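Local atomic coordinates of solute-binding protein (Thermoactinomyces vulgaris, PDB entry 2ZYO), a protein that binds maltodextrins such as the maltotetraose in this complex, and probably cyclodextrins, consistent with a role in carbohydrate uptake across the cell membrane. Residues N199-N213 with P377-K389. Numbering follows the deposited sequence.
Sequences NEIGLNSPEAVQGMN and PEQALNDAVKIMK
Leu-381 pushes both methyls into the corner where the loop at 202-205 becomes helix 206-213. Its CD2 lies 3.3 Å from Leu-203 O, a buried carbonyl for which the model offers no polar partner, and 3.8 Å from Met-212 CE; CD1 turns to Ala-208 and to CG2 of Val-209. One turn along the helix, Val-385 brings CG2 against CB of Leu-203 and CG2 of Ile-201, and Met-388 follows, its side chain crossing that of Leu-203 at about a right angle with CE 3.7 Å from Leu-203 CD1. At the other end Met-212, with CG anti to the backbone N (chi1 -174°), sets that carbon 3.6 Å from Pro-377 CB. At the partly exposed edge of the contact Asn-204 ND2 donates to Asn-382 OD1 at 3.2 Å, a fairly straight bond lying in the plane of the donor amide, with the two amides almost perpendicular, 82° apart; Asn-204 OD1 rests against both methyls of Val-385. With an alanine at Asn-204, Asn-382 OD1 would probably lose this donor, and CG1 of Val-385 the cover of the amide oxygen.

The protein has the two-lobed architecture of periplasmic-type binding proteins, and here helix 377-389, near the C-terminus, packs along the exit of the hairpin strand 195-201 and the helix after it, the axes of the two helical segments 9.3 Å apart. Near Asn-199, a water accepts from both Lys-389 NZ, 2.8 Å away, and Ile-201 N, tying the lysine to the strand. Ser-205 OG, the N-cap, accepts from Ala-208 N and so fixes the start of helix 206-213. Behind the contact, Phe-174 and Val-359 touch Leu-203, Val-359 also meets Met-388, and Ile-363 touches Leu-381; a bound glucose lies about 11 Å from the Met-388 side chain.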
# COMPACT_ATOMS: atom_id res chain seq x y z
N ASN A 199 -0.27 19.14 11.99
CA ASN A 199 -0.34 20.58 11.79
C ASN A 199 0.68 21.12 10.78
O ASN A 199 0.49 22.21 10.23
CB ASN A 199 -0.20 21.32 13.13
CG ASN A 199 -1.49 21.31 13.93
OD1 ASN A 199 -2.17 22.33 14.03
ND2 ASN A 199 -1.83 20.16 14.50
N GLU A 200 1.75 20.37 10.55
CA GLU A 200 2.74 20.76 9.54
C GLU A 200 2.56 19.96 8.25
O GLU A 200 3.25 18.95 8.02
CB GLU A 200 4.18 20.66 10.07
CG GLU A 200 5.17 21.49 9.26
CD GLU A 200 6.61 21.42 9.75
OE1 GLU A 200 7.52 21.67 8.94
OE2 GLU A 200 6.84 21.09 10.94
N ILE A 201 1.62 20.41 7.43
CA ILE A 201 1.35 19.81 6.13
C ILE A 201 2.32 20.40 5.11
O ILE A 201 2.49 21.61 5.04
CB ILE A 201 -0.12 20.03 5.70
CG1 ILE A 201 -1.07 19.24 6.62
CG2 ILE A 201 -0.34 19.62 4.24
CD1 ILE A 201 -2.55 19.55 6.42
N GLY A 202 2.97 19.53 4.33
CA GLY A 202 3.98 19.98 3.38
C GLY A 202 3.50 20.08 1.94
O GLY A 202 4.31 20.29 1.03
N LEU A 203 2.19 19.96 1.73
CA LEU A 203 1.65 19.85 0.37
C LEU A 203 1.43 21.18 -0.36
O LEU A 203 0.97 21.18 -1.51
CB LEU A 203 0.39 18.97 0.36
CG LEU A 203 0.62 17.48 0.66
CD1 LEU A 203 -0.69 16.72 0.63
CD2 LEU A 203 1.62 16.85 -0.31
N ASN A 204 1.76 22.30 0.28
CA ASN A 204 1.82 23.58 -0.44
C ASN A 204 3.19 24.26 -0.32
O ASN A 204 3.31 25.48 -0.49
CB ASN A 204 0.66 24.52 -0.06
CG ASN A 204 0.72 25.00 1.38
OD1 ASN A 204 1.15 24.28 2.28
ND2 ASN A 204 0.28 26.23 1.60
N SER A 205 4.21 23.45 -0.06
CA SER A 205 5.60 23.90 -0.04
C SER A 205 6.09 24.16 -1.46
O SER A 205 5.46 23.68 -2.42
CB SER A 205 6.48 22.83 0.61
OG SER A 205 6.56 21.68 -0.21
N PRO A 206 7.20 24.91 -1.63
CA PRO A 206 7.76 25.08 -2.97
C PRO A 206 8.07 23.73 -3.62
O PRO A 206 7.87 23.57 -4.83
CB PRO A 206 9.06 25.85 -2.71
CG PRO A 206 8.82 26.57 -1.44
CD PRO A 206 7.96 25.66 -0.61
N GLU A 207 8.55 22.77 -2.82
CA GLU A 207 8.80 21.41 -3.29
C GLU A 207 7.53 20.77 -3.86
O GLU A 207 7.57 20.13 -4.91
CB GLU A 207 9.36 20.54 -2.15
CG GLU A 207 10.77 20.91 -1.70
CD GLU A 207 10.82 22.03 -0.67
OE1 GLU A 207 9.78 22.65 -0.36
OE2 GLU A 207 11.94 22.30 -0.16
N ALA A 208 6.41 20.95 -3.16
CA ALA A 208 5.13 20.39 -3.60
C ALA A 208 4.67 21.01 -4.91
O ALA A 208 4.12 20.32 -5.78
CB ALA A 208 4.08 20.57 -2.52
N VAL A 209 4.89 22.32 -5.06
CA VAL A 209 4.55 23.02 -6.30
C VAL A 209 5.34 22.42 -7.47
O VAL A 209 4.78 22.17 -8.53
CB VAL A 209 4.78 24.54 -6.18
CG1 VAL A 209 4.58 25.23 -7.52
CG2 VAL A 209 3.85 25.14 -5.13
N GLN A 210 6.62 22.15 -7.25
CA GLN A 210 7.45 21.51 -8.28
C GLN A 210 6.93 20.12 -8.66
O GLN A 210 6.98 19.73 -9.83
CB GLN A 210 8.92 21.44 -7.84
CG GLN A 210 9.56 22.79 -7.54
CD GLN A 210 9.54 23.74 -8.72
OE1 GLN A 210 8.94 24.82 -8.66
NE2 GLN A 210 10.19 23.35 -9.80
N GLY A 211 6.43 19.39 -7.66
CA GLY A 211 5.80 18.09 -7.89
C GLY A 211 4.54 18.21 -8.74
O GLY A 211 4.36 17.46 -9.70
N MET A 212 3.68 19.16 -8.38
CA MET A 212 2.44 19.39 -9.13
C MET A 212 2.70 19.94 -10.54
O MET A 212 1.90 19.73 -11.45
CB MET A 212 1.50 20.33 -8.34
CG MET A 212 0.11 20.52 -8.96
SD MET A 212 -0.87 19.00 -9.11
CE MET A 212 -1.78 19.05 -7.57
N ASN A 213 3.83 20.62 -10.71
CA ASN A 213 4.25 21.06 -12.05
C ASN A 213 4.51 19.87 -12.97
O ASN A 213 4.24 19.94 -14.17
CB ASN A 213 5.50 21.94 -11.97
CG ASN A 213 5.21 23.34 -11.47
OD1 ASN A 213 4.05 23.73 -11.31
ND2 ASN A 213 6.26 24.10 -11.20
N PRO A 377 -0.90 25.14 -10.36
CA PRO A 377 -0.41 24.29 -9.28
C PRO A 377 -0.41 24.96 -7.90
O PRO A 377 -0.92 24.38 -6.94
CB PRO A 377 1.02 23.96 -9.73
CG PRO A 377 0.90 23.91 -11.21
CD PRO A 377 -0.04 25.04 -11.55
N GLU A 378 0.13 26.18 -7.81
CA GLU A 378 0.21 26.92 -6.55
C GLU A 378 -1.17 27.20 -5.95
O GLU A 378 -1.38 26.99 -4.76
CB GLU A 378 0.99 28.22 -6.73
CG GLU A 378 1.26 28.99 -5.44
CD GLU A 378 2.02 30.29 -5.68
OE1 GLU A 378 3.16 30.23 -6.17
OE2 GLU A 378 1.46 31.37 -5.37
N GLN A 379 -2.10 27.67 -6.79
CA GLN A 379 -3.46 27.98 -6.36
C GLN A 379 -4.21 26.74 -5.87
O GLN A 379 -4.86 26.78 -4.82
CB GLN A 379 -4.25 28.64 -7.50
CG GLN A 379 -3.81 30.05 -7.87
CD GLN A 379 -4.38 30.52 -9.21
OE1 GLN A 379 -4.70 29.72 -10.09
NE2 GLN A 379 -4.51 31.84 -9.36
N ALA A 380 -4.10 25.65 -6.62
CA ALA A 380 -4.78 24.40 -6.29
C ALA A 380 -4.26 23.80 -4.99
O ALA A 380 -5.04 23.32 -4.17
CB ALA A 380 -4.66 23.40 -7.43
N LEU A 381 -2.94 23.84 -4.80
CA LEU A 381 -2.32 23.29 -3.59
C LEU A 381 -2.64 24.13 -2.36
O LEU A 381 -2.91 23.58 -1.30
CB LEU A 381 -0.81 23.13 -3.76
CG LEU A 381 -0.31 22.05 -4.73
CD1 LEU A 381 1.19 22.14 -4.87
CD2 LEU A 381 -0.73 20.65 -4.30
N ASN A 382 -2.60 25.45 -2.51
CA ASN A 382 -2.97 26.36 -1.43
C ASN A 382 -4.39 26.13 -0.95
O ASN A 382 -4.65 26.06 0.25
CB ASN A 382 -2.78 27.82 -1.85
CG ASN A 382 -1.33 28.27 -1.77
OD1 ASN A 382 -0.48 27.61 -1.15
ND2 ASN A 382 -1.03 29.42 -2.37
N ASP A 383 -5.31 25.98 -1.91
CA ASP A 383 -6.71 25.69 -1.61
C ASP A 383 -6.89 24.33 -0.94
O ASP A 383 -7.65 24.20 0.02
CB ASP A 383 -7.56 25.75 -2.89
CG ASP A 383 -7.77 27.16 -3.39
OD1 ASP A 383 -7.34 28.13 -2.71
OD2 ASP A 383 -8.38 27.31 -4.47
N ALA A 384 -6.18 23.32 -1.45
CA ALA A 384 -6.27 21.96 -0.93
C ALA A 384 -5.80 21.87 0.52
O ALA A 384 -6.45 21.23 1.35
CB ALA A 384 -5.48 20.99 -1.80
N VAL A 385 -4.68 22.53 0.83
CA VAL A 385 -4.12 22.51 2.18
C VAL A 385 -5.05 23.23 3.16
O VAL A 385 -5.26 22.75 4.28
CB VAL A 385 -2.67 23.07 2.22
CG1 VAL A 385 -2.20 23.30 3.65
CG2 VAL A 385 -1.72 22.10 1.51
N LYS A 386 -5.61 24.36 2.74
CA LYS A 386 -6.60 25.08 3.54
C LYS A 386 -7.78 24.17 3.91
O LYS A 386 -8.22 24.15 5.06
CB LYS A 386 -7.09 26.33 2.79
CG LYS A 386 -8.08 27.21 3.57
CD LYS A 386 -7.46 27.79 4.84
CE LYS A 386 -8.46 28.63 5.63
NZ LYS A 386 -9.64 27.84 6.11
N ILE A 387 -8.27 23.42 2.93
CA ILE A 387 -9.37 22.47 3.13
C ILE A 387 -9.00 21.35 4.11
O ILE A 387 -9.78 21.02 5.00
CB ILE A 387 -9.87 21.89 1.77
CG1 ILE A 387 -10.62 22.97 0.98
CG2 ILE A 387 -10.75 20.67 1.99
CD1 ILE A 387 -10.83 22.64 -0.49
N MET A 388 -7.80 20.80 3.95
CA MET A 388 -7.28 19.76 4.85
C MET A 388 -7.28 20.20 6.30
O MET A 388 -7.78 19.49 7.18
CB MET A 388 -5.86 19.38 4.47
CG MET A 388 -5.72 18.58 3.21
SD MET A 388 -3.99 18.46 2.78
CE MET A 388 -4.15 18.07 1.04
N LYS A 389 -6.71 21.38 6.53
CA LYS A 389 -6.49 21.90 7.88
C LYS A 389 -7.80 22.18 8.61
O LYS A 389 -7.87 22.07 9.84
CB LYS A 389 -5.60 23.13 7.84
CG LYS A 389 -4.19 22.84 7.31
CD LYS A 389 -3.33 24.09 7.20
CE LYS A 389 -2.67 24.44 8.51
NZ LYS A 389 -1.74 23.36 8.98
O HOH W 1 0.53 23.22 7.41